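PDB 1A0I: DNA ligase from Enterobacteria phage T7, which catalyses the ATP-dependent sealing of breaks in the backbone of DNA, probably through a covalent enzyme-adenylate intermediate, in phage DNA replication. Local coordinates for residues A[71-82]-A[175-186]. Numbering follows the deposited sequence.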
ATOM      1  N   ARG A  71     -17.389 -23.294 -10.075  1.00 11.68           N
ATOM      2  CA  ARG A  71     -17.706 -21.901 -10.368  1.00 15.94           C
ATOM      3  C   ARG A  71     -16.626 -21.185 -11.143  1.00 14.44           C
ATOM      4  O   ARG A  71     -16.925 -20.173 -11.778  1.00 19.44           O
ATOM      5  CB  ARG A  71     -17.981 -21.136  -9.107  1.00  4.53           C
ATOM      6  CG  ARG A  71     -19.269 -21.641  -8.489  1.00  2.00           C
ATOM      7  CD  ARG A  71     -19.330 -21.047  -7.108  1.00 10.22           C
ATOM      8  NE  ARG A  71     -18.230 -21.481  -6.245  1.00  3.95           N
ATOM      9  CZ  ARG A  71     -17.911 -20.860  -5.095  1.00 12.53           C
ATOM     10  NH1 ARG A  71     -18.593 -19.799  -4.695  1.00 16.44           N
ATOM     11  NH2 ARG A  71     -16.922 -21.297  -4.314  1.00  2.00           N
ATOM     12  N   TRP A  72     -15.412 -21.744 -11.201  1.00 14.53           N
ATOM     13  CA  TRP A  72     -14.381 -21.178 -12.047  1.00 11.91           C
ATOM     14  C   TRP A  72     -14.656 -21.567 -13.473  1.00  5.16           C
ATOM     15  O   TRP A  72     -14.424 -20.739 -14.347  1.00 19.51           O
ATOM     16  CB  TRP A  72     -12.972 -21.663 -11.654  1.00 11.24           C
ATOM     17  CG  TRP A  72     -12.401 -20.939 -10.426  1.00  7.72           C
ATOM     18  CD1 TRP A  72     -12.045 -21.651  -9.314  1.00  6.26           C
ATOM     19  CD2 TRP A  72     -12.188 -19.582 -10.259  1.00 19.31           C
ATOM     20  NE1 TRP A  72     -11.606 -20.757  -8.457  1.00 22.88           N
ATOM     21  CE2 TRP A  72     -11.661 -19.518  -8.957  1.00 15.37           C
ATOM     22  CE3 TRP A  72     -12.358 -18.410 -10.995  1.00  3.54           C
ATOM     23  CZ2 TRP A  72     -11.310 -18.288  -8.378  1.00 18.79           C
ATOM     24  CZ3 TRP A  72     -12.006 -17.188 -10.420  1.00 12.34           C
ATOM     25  CH2 TRP A  72     -11.493 -17.114  -9.123  1.00  9.04           C
ATOM     26  N   LYS A  73     -15.209 -22.763 -13.715  1.00 14.89           N
ATOM     27  CA  LYS A  73     -15.557 -23.246 -15.047  1.00  9.67           C
ATOM     28  C   LYS A  73     -16.635 -22.360 -15.637  1.00 10.71           C
ATOM     29  O   LYS A  73     -16.528 -21.905 -16.780  1.00  7.70           O
ATOM     30  CB  LYS A  73     -16.104 -24.695 -15.020  1.00 12.90           C
ATOM     31  CG  LYS A  73     -16.315 -25.290 -16.413  1.00 10.16           C
ATOM     32  CD  LYS A  73     -14.962 -25.449 -17.133  1.00  5.87           C
ATOM     33  CE  LYS A  73     -15.111 -26.048 -18.526  1.00  6.21           C
ATOM     34  NZ  LYS A  73     -13.864 -26.092 -19.270  1.00 16.39           N
ATOM     35  N   ARG A  74     -17.665 -22.110 -14.824  1.00 10.17           N
ATOM     36  CA  ARG A  74     -18.780 -21.276 -15.230  1.00  7.02           C
ATOM     37  C   ARG A  74     -18.316 -19.861 -15.484  1.00 10.55           C
ATOM     38  O   ARG A  74     -18.735 -19.348 -16.515  1.00 19.46           O
ATOM     39  CB  ARG A  74     -19.887 -21.289 -14.162  1.00  5.79           C
ATOM     40  CG  ARG A  74     -20.300 -22.740 -13.905  1.00 13.54           C
ATOM     41  CD  ARG A  74     -21.358 -22.855 -12.846  1.00 10.53           C
ATOM     42  NE  ARG A  74     -22.634 -22.612 -13.473  1.00 28.81           N
ATOM     43  CZ  ARG A  74     -23.428 -23.603 -13.861  1.00 39.82           C
ATOM     44  NH1 ARG A  74     -23.066 -24.866 -13.653  1.00 44.41           N
ATOM     45  NH2 ARG A  74     -24.586 -23.309 -14.438  1.00 43.42           N
ATOM     46  N   LEU A  75     -17.421 -19.290 -14.655  1.00 17.12           N
ATOM     47  CA  LEU A  75     -16.849 -17.956 -14.845  1.00 17.79           C
ATOM     48  C   LEU A  75     -16.014 -17.865 -16.121  1.00 19.85           C
ATOM     49  O   LEU A  75     -16.043 -16.845 -16.818  1.00 24.91           O
ATOM     50  CB  LEU A  75     -15.961 -17.565 -13.632  1.00 14.61           C
ATOM     51  CG  LEU A  75     -15.433 -16.116 -13.484  1.00  4.71           C
ATOM     52  CD1 LEU A  75     -15.104 -15.819 -12.028  1.00  2.00           C
ATOM     53  CD2 LEU A  75     -14.224 -15.917 -14.362  1.00  2.38           C
ATOM     54  N   LEU A  76     -15.209 -18.877 -16.442  1.00 16.39           N
ATOM     55  CA  LEU A  76     -14.464 -18.878 -17.692  1.00 14.59           C
ATOM     56  C   LEU A  76     -15.391 -18.963 -18.912  1.00 16.90           C
ATOM     57  O   LEU A  76     -15.167 -18.326 -19.952  1.00 13.17           O
ATOM     58  CB  LEU A  76     -13.501 -20.051 -17.652  1.00 13.75           C
ATOM     59  CG  LEU A  76     -12.066 -19.866 -17.140  1.00 19.39           C
ATOM     60  CD1 LEU A  76     -12.006 -18.833 -16.060  1.00 21.09           C
ATOM     61  CD2 LEU A  76     -11.567 -21.189 -16.566  1.00 12.82           C
ATOM     62  N   ASN A  77     -16.481 -19.728 -18.844  1.00 22.11           N
ATOM     63  CA  ASN A  77     -17.376 -19.875 -19.981  1.00 26.95           C
ATOM     64  C   ASN A  77     -18.108 -18.591 -20.268  1.00 30.03           C
ATOM     65  O   ASN A  77     -18.163 -18.233 -21.444  1.00 46.98           O
ATOM     66  CB  ASN A  77     -18.362 -21.005 -19.738  1.00 25.86           C
ATOM     67  CG  ASN A  77     -17.665 -22.334 -19.981  1.00 16.85           C
ATOM     68  OD1 ASN A  77     -16.501 -22.438 -20.403  1.00 15.17           O
ATOM     69  ND2 ASN A  77     -18.289 -23.450 -19.668  1.00  2.00           N
ATOM     70  N   ASP A  78     -18.537 -17.854 -19.250  1.00 30.91           N
ATOM     71  CA  ASP A  78     -19.123 -16.513 -19.321  1.00 24.92           C
ATOM     72  C   ASP A  78     -18.534 -15.606 -20.392  1.00 26.92           C
ATOM     73  O   ASP A  78     -17.307 -15.449 -20.490  1.00 31.02           O
ATOM     74  CB  ASP A  78     -18.943 -15.798 -17.993  1.00  6.56           C
ATOM     75  CG  ASP A  78     -19.868 -14.635 -17.731  1.00 17.30           C
ATOM     76  OD1 ASP A  78     -19.889 -13.678 -18.477  1.00 20.22           O
ATOM     77  OD2 ASP A  78     -20.587 -14.666 -16.757  1.00  7.66           O
ATOM     78  N   ASP A  79     -19.415 -15.036 -21.203  1.00 30.89           N
ATOM     79  CA  ASP A  79     -19.107 -14.113 -22.289  1.00 32.13           C
ATOM     80  C   ASP A  79     -18.162 -13.007 -21.900  1.00 32.71           C
ATOM     81  O   ASP A  79     -17.195 -12.686 -22.582  1.00 31.55           O
ATOM     82  CB  ASP A  79     -20.353 -13.442 -22.798  1.00 41.28           C
ATOM     83  CG  ASP A  79     -21.136 -14.366 -23.693  1.00 49.86           C
ATOM     84  OD1 ASP A  79     -20.620 -14.666 -24.768  1.00 48.89           O
ATOM     85  OD2 ASP A  79     -22.230 -14.783 -23.300  1.00 54.98           O
ATOM     86  N   ARG A  80     -18.476 -12.482 -20.720  1.00 25.04           N
ATOM     87  CA  ARG A  80     -17.810 -11.384 -20.076  1.00 14.75           C
ATOM     88  C   ARG A  80     -16.423 -11.755 -19.606  1.00 19.74           C
ATOM     89  O   ARG A  80     -15.788 -10.857 -19.046  1.00 22.75           O
ATOM     90  CB  ARG A  80     -18.617 -10.927 -18.867  1.00  2.00           C
ATOM     91  CG  ARG A  80     -20.039 -10.443 -18.989  1.00  2.43           C
ATOM     92  CD  ARG A  80     -20.635 -10.263 -17.586  1.00  5.36           C
ATOM     93  NE  ARG A  80     -20.930 -11.525 -16.928  1.00 15.34           N
ATOM     94  CZ  ARG A  80     -21.323 -11.648 -15.650  1.00 27.79           C
ATOM     95  NH1 ARG A  80     -21.473 -10.589 -14.847  1.00  6.71           N
ATOM     96  NH2 ARG A  80     -21.563 -12.856 -15.159  1.00 26.08           N
ATOM     97  N   CYS A  81     -15.994 -13.029 -19.706  1.00 18.04           N
ATOM     98  CA  CYS A  81     -14.643 -13.409 -19.343  1.00 18.66           C
ATOM     99  C   CYS A  81     -13.902 -13.503 -20.647  1.00 17.27           C
ATOM    100  O   CYS A  81     -14.265 -14.191 -21.605  1.00 14.14           O
ATOM    101  CB  CYS A  81     -14.505 -14.781 -18.653  1.00 20.53           C
ATOM    102  SG  CYS A  81     -12.765 -15.297 -18.461  1.00 14.38           S
ATOM    103  N   PHE A  82     -12.834 -12.735 -20.630  1.00 22.65           N
ATOM    104  CA  PHE A  82     -11.922 -12.629 -21.742  1.00 25.87           C
ATOM    105  C   PHE A  82     -10.740 -13.553 -21.609  1.00 28.49           C
ATOM    106  O   PHE A  82     -10.007 -13.723 -22.579  1.00 36.95           O
ATOM    107  CB  PHE A  82     -11.467 -11.179 -21.844  1.00 27.86           C
ATOM    108  CG  PHE A  82     -12.668 -10.278 -22.111  1.00 47.59           C
ATOM    109  CD1 PHE A  82     -13.315 -10.328 -23.353  1.00 48.10           C
ATOM    110  CD2 PHE A  82     -13.159  -9.448 -21.095  1.00 52.50           C
ATOM    111  CE1 PHE A  82     -14.447  -9.548 -23.577  1.00 47.03           C
ATOM    112  CE2 PHE A  82     -14.294  -8.671 -21.321  1.00 55.14           C
ATOM    113  CZ  PHE A  82     -14.929  -8.719 -22.562  1.00 56.75           C
ATOM    114  N   ASN A 175     -13.842  -4.861 -15.357  1.00  7.62           N
ATOM    115  CA  ASN A 175     -14.636  -5.846 -16.082  1.00  9.58           C
ATOM    116  C   ASN A 175     -14.597  -7.232 -15.485  1.00  9.99           C
ATOM    117  O   ASN A 175     -15.596  -7.941 -15.605  1.00 15.51           O
ATOM    118  CB  ASN A 175     -14.210  -6.044 -17.516  1.00  2.45           C
ATOM    119  CG  ASN A 175     -14.608  -4.887 -18.406  1.00 11.25           C
ATOM    120  OD1 ASN A 175     -14.078  -4.806 -19.501  1.00 31.38           O
ATOM    121  ND2 ASN A 175     -15.504  -3.953 -18.095  1.00 24.29           N
ATOM    122  N   MET A 176     -13.502  -7.659 -14.842  1.00 15.48           N
ATOM    123  CA  MET A 176     -13.449  -8.972 -14.214  1.00 12.29           C
ATOM    124  C   MET A 176     -14.232  -9.009 -12.906  1.00  9.22           C
ATOM    125  O   MET A 176     -14.921  -9.983 -12.585  1.00 28.28           O
ATOM    126  CB  MET A 176     -11.991  -9.354 -13.962  1.00 20.30           C
ATOM    127  CG  MET A 176     -11.855 -10.731 -13.307  1.00 24.93           C
ATOM    128  SD  MET A 176     -12.727 -12.067 -14.170  1.00 21.07           S
ATOM    129  CE  MET A 176     -11.707 -12.262 -15.610  1.00  8.57           C
ATOM    130  N   LEU A 177     -14.172  -7.908 -12.171  1.00 17.94           N
ATOM    131  CA  LEU A 177     -14.801  -7.703 -10.886  1.00 18.08           C
ATOM    132  C   LEU A 177     -16.239  -8.186 -10.786  1.00 25.71           C
ATOM    133  O   LEU A 177     -16.436  -8.974  -9.860  1.00 45.96           O
ATOM    134  CB  LEU A 177     -14.672  -6.211 -10.571  1.00 19.36           C
ATOM    135  CG  LEU A 177     -14.021  -5.699  -9.291  1.00 27.14           C
ATOM    136  CD1 LEU A 177     -13.048  -6.694  -8.677  1.00 19.98           C
ATOM    137  CD2 LEU A 177     -13.334  -4.398  -9.667  1.00 25.59           C
ATOM    138  N   PRO A 178     -17.256  -7.918 -11.628  1.00 26.14           N
ATOM    139  CA  PRO A 178     -18.596  -8.461 -11.464  1.00 21.45           C
ATOM    140  C   PRO A 178     -18.644  -9.960 -11.712  1.00 20.15           C
ATOM    141  O   PRO A 178     -19.501 -10.616 -11.114  1.00 20.36           O
ATOM    142  CB  PRO A 178     -19.476  -7.694 -12.431  1.00 26.33           C
ATOM    143  CG  PRO A 178     -18.603  -6.601 -13.002  1.00 19.42           C
ATOM    144  CD  PRO A 178     -17.190  -7.146 -12.862  1.00 24.03           C
ATOM    145  N   LEU A 179     -17.821 -10.561 -12.590  1.00  8.04           N
ATOM    146  CA  LEU A 179     -17.835 -12.014 -12.708  1.00 10.14           C
ATOM    147  C   LEU A 179     -17.385 -12.607 -11.388  1.00 11.57           C
ATOM    148  O   LEU A 179     -18.082 -13.462 -10.842  1.00 21.55           O
ATOM    149  CB  LEU A 179     -16.905 -12.513 -13.791  1.00 13.21           C
ATOM    150  CG  LEU A 179     -17.375 -12.395 -15.225  1.00  8.39           C
ATOM    151  CD1 LEU A 179     -17.110 -10.996 -15.709  1.00 19.43           C
ATOM    152  CD2 LEU A 179     -16.592 -13.318 -16.125  1.00 15.80           C
ATOM    153  N   LEU A 180     -16.301 -12.086 -10.809  1.00 17.98           N
ATOM    154  CA  LEU A 180     -15.820 -12.552  -9.513  1.00 20.52           C
ATOM    155  C   LEU A 180     -16.832 -12.383  -8.397  1.00 20.03           C
ATOM    156  O   LEU A 180     -17.046 -13.320  -7.637  1.00 29.29           O
ATOM    157  CB  LEU A 180     -14.539 -11.824  -9.099  1.00  3.48           C
ATOM    158  CG  LEU A 180     -13.296 -12.226  -9.872  1.00  4.62           C
ATOM    159  CD1 LEU A 180     -12.202 -11.198  -9.664  1.00  8.10           C
ATOM    160  CD2 LEU A 180     -12.877 -13.610  -9.437  1.00  2.00           C
ATOM    161  N   GLN A 181     -17.494 -11.241  -8.309  1.00 15.81           N
ATOM    162  CA  GLN A 181     -18.480 -10.976  -7.276  1.00 15.64           C
ATOM    163  C   GLN A 181     -19.739 -11.811  -7.455  1.00 24.93           C
ATOM    164  O   GLN A 181     -20.410 -12.172  -6.479  1.00 26.93           O
ATOM    165  CB  GLN A 181     -18.881  -9.514  -7.298  1.00 17.15           C
ATOM    166  CG  GLN A 181     -17.758  -8.542  -7.063  1.00 24.14           C
ATOM    167  CD  GLN A 181     -18.014  -7.179  -7.672  1.00 18.05           C
ATOM    168  OE1 GLN A 181     -18.693  -6.991  -8.675  1.00 32.11           O
ATOM    169  NE2 GLN A 181     -17.425  -6.154  -7.102  1.00 26.81           N
ATOM    170  N   GLU A 182     -20.083 -12.066  -8.726  1.00 28.61           N
ATOM    171  CA  GLU A 182     -21.264 -12.855  -9.034  1.00 22.42           C
ATOM    172  C   GLU A 182     -21.024 -14.312  -8.606  1.00 29.50           C
ATOM    173  O   GLU A 182     -21.698 -14.855  -7.721  1.00 29.13           O
ATOM    174  CB  GLU A 182     -21.536 -12.776 -10.535  1.00 20.38           C
ATOM    175  CG  GLU A 182     -23.020 -12.769 -10.898  1.00 31.40           C
ATOM    176  CD  GLU A 182     -23.323 -13.316 -12.294  1.00 34.66           C
ATOM    177  OE1 GLU A 182     -23.227 -12.546 -13.240  1.00 32.79           O
ATOM    178  OE2 GLU A 182     -23.652 -14.484 -12.464  1.00 44.93           O
ATOM    179  N   TYR A 183     -19.993 -14.947  -9.167  1.00 19.99           N
ATOM    180  CA  TYR A 183     -19.738 -16.342  -8.888  1.00 15.48           C
ATOM    181  C   TYR A 183     -19.130 -16.634  -7.537  1.00 25.76           C
ATOM    182  O   TYR A 183     -19.385 -17.703  -6.974  1.00 43.63           O
ATOM    183  CB  TYR A 183     -18.836 -16.919  -9.954  1.00  7.15           C
ATOM    184  CG  TYR A 183     -19.493 -16.886 -11.316  1.00  8.92           C
ATOM    185  CD1 TYR A 183     -20.555 -17.737 -11.591  1.00 11.21           C
ATOM    186  CD2 TYR A 183     -19.041 -16.002 -12.290  1.00 14.57           C
ATOM    187  CE1 TYR A 183     -21.164 -17.706 -12.850  1.00 19.72           C
ATOM    188  CE2 TYR A 183     -19.642 -15.965 -13.548  1.00 18.26           C
ATOM    189  CZ  TYR A 183     -20.701 -16.824 -13.826  1.00 25.42           C
ATOM    190  OH  TYR A 183     -21.248 -16.866 -15.091  1.00 21.87           O
ATOM    191  N   PHE A 184     -18.293 -15.743  -7.007  1.00 29.92           N
ATOM    192  CA  PHE A 184     -17.643 -15.971  -5.727  1.00 18.69           C
ATOM    193  C   PHE A 184     -17.983 -14.900  -4.718  1.00 17.08           C
ATOM    194  O   PHE A 184     -17.081 -14.210  -4.233  1.00 24.03           O
ATOM    195  CB  PHE A 184     -16.134 -16.015  -5.885  1.00 12.54           C
ATOM    196  CG  PHE A 184     -15.711 -17.262  -6.614  1.00 20.72           C
ATOM    197  CD1 PHE A 184     -15.514 -18.446  -5.911  1.00 11.62           C
ATOM    198  CD2 PHE A 184     -15.558 -17.217  -7.993  1.00 15.04           C
ATOM    199  CE1 PHE A 184     -15.164 -19.591  -6.601  1.00  8.47           C
ATOM    200  CE2 PHE A 184     -15.198 -18.362  -8.678  1.00 23.56           C
ATOM    201  CZ  PHE A 184     -15.000 -19.546  -7.979  1.00 20.48           C
ATOM    202  N   PRO A 185     -19.243 -14.731  -4.302  1.00 22.10           N
ATOM    203  CA  PRO A 185     -19.623 -13.705  -3.354  1.00 23.15           C
ATOM    204  C   PRO A 185     -19.157 -13.977  -1.930  1.00 23.15           C
ATOM    205  O   PRO A 185     -19.552 -13.248  -1.032  1.00 36.92           O
ATOM    206  CB  PRO A 185     -21.125 -13.634  -3.517  1.00 22.33           C
ATOM    207  CG  PRO A 185     -21.544 -15.059  -3.783  1.00  8.62           C
ATOM    208  CD  PRO A 185     -20.380 -15.600  -4.603  1.00 18.14           C
ATOM    209  N   GLU A 186     -18.383 -15.027  -1.656  1.00 24.71           N
ATOM    210  CA  GLU A 186     -17.848 -15.326  -0.337  1.00 25.65           C
ATOM    211  C   GLU A 186     -16.870 -14.241   0.080  1.00 26.22           C
ATOM    212  O   GLU A 186     -16.840 -13.797   1.233  1.00 34.61           O
ATOM    213  CB  GLU A 186     -17.040 -16.618  -0.289  1.00 18.79           C
ATOM    214  CG  GLU A 186     -17.635 -17.915  -0.749  1.00 25.89           C
ATOM    215  CD  GLU A 186     -17.435 -18.231  -2.214  1.00 38.06           C
ATOM    216  OE1 GLU A 186     -18.079 -17.611  -3.051  1.00 56.62           O
ATOM    217  OE2 GLU A 186     -16.718 -19.164  -2.554  1.00 45.18           O
TER
HETATM  218  O   HOH W   1     -22.844  -9.949 -12.345  1.00 10.83           O
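Helix 71-77 runs roughly antiparallel to helix 175-183, the N-to-C directions of the two segments 148° apart and their axes 10.3 Å apart at closest approach, bringing the CA atoms of Leu75 and Leu179 to 6.4 Å. Leu75 is a knob in a hole formed by Met176, Leu179, Leu180 and Tyr183. Its CG, anti to the backbone N (chi1 -170°), lies against Leu179 CB and Tyr183 CD2. The Tyr183 ring lays one face over the backbone at Arg74 and Leu75, while its OH donates to the anti lone pair of Asp78 OD2 (2.8 Å). That carboxylate also takes Arg80 side-on, NE to OD1 and NH2 to OD2, and OD1 closes an Asx turn by accepting from Arg80 N. Arg80 NH2 reaches on to Glu182 OE1 (2.6 Å), coming from above the carboxylate plane, and a water joins Arg80 NH1 to the same oxygen. Leu179 CG sits under the guanidinium, 3.9 Å from its plane. At the other end Phe184 CZ lies 3.4 Å over the centre of the Trp72 ring, with Phe184 CE1 over a guanidinium face of Arg71. Arg71 meets Glu186 end-on through NH1 and NH2, and NH2 also pairs with Asp69. Leu75 and Leu180 continue the apolar packing onto strand 86-95 of the nucleotidyltransferase domain. Salt bridges near both ends thus close the outer side of an apolar interface, and the two donors on each Asp78 oxygen should favour its ionised form.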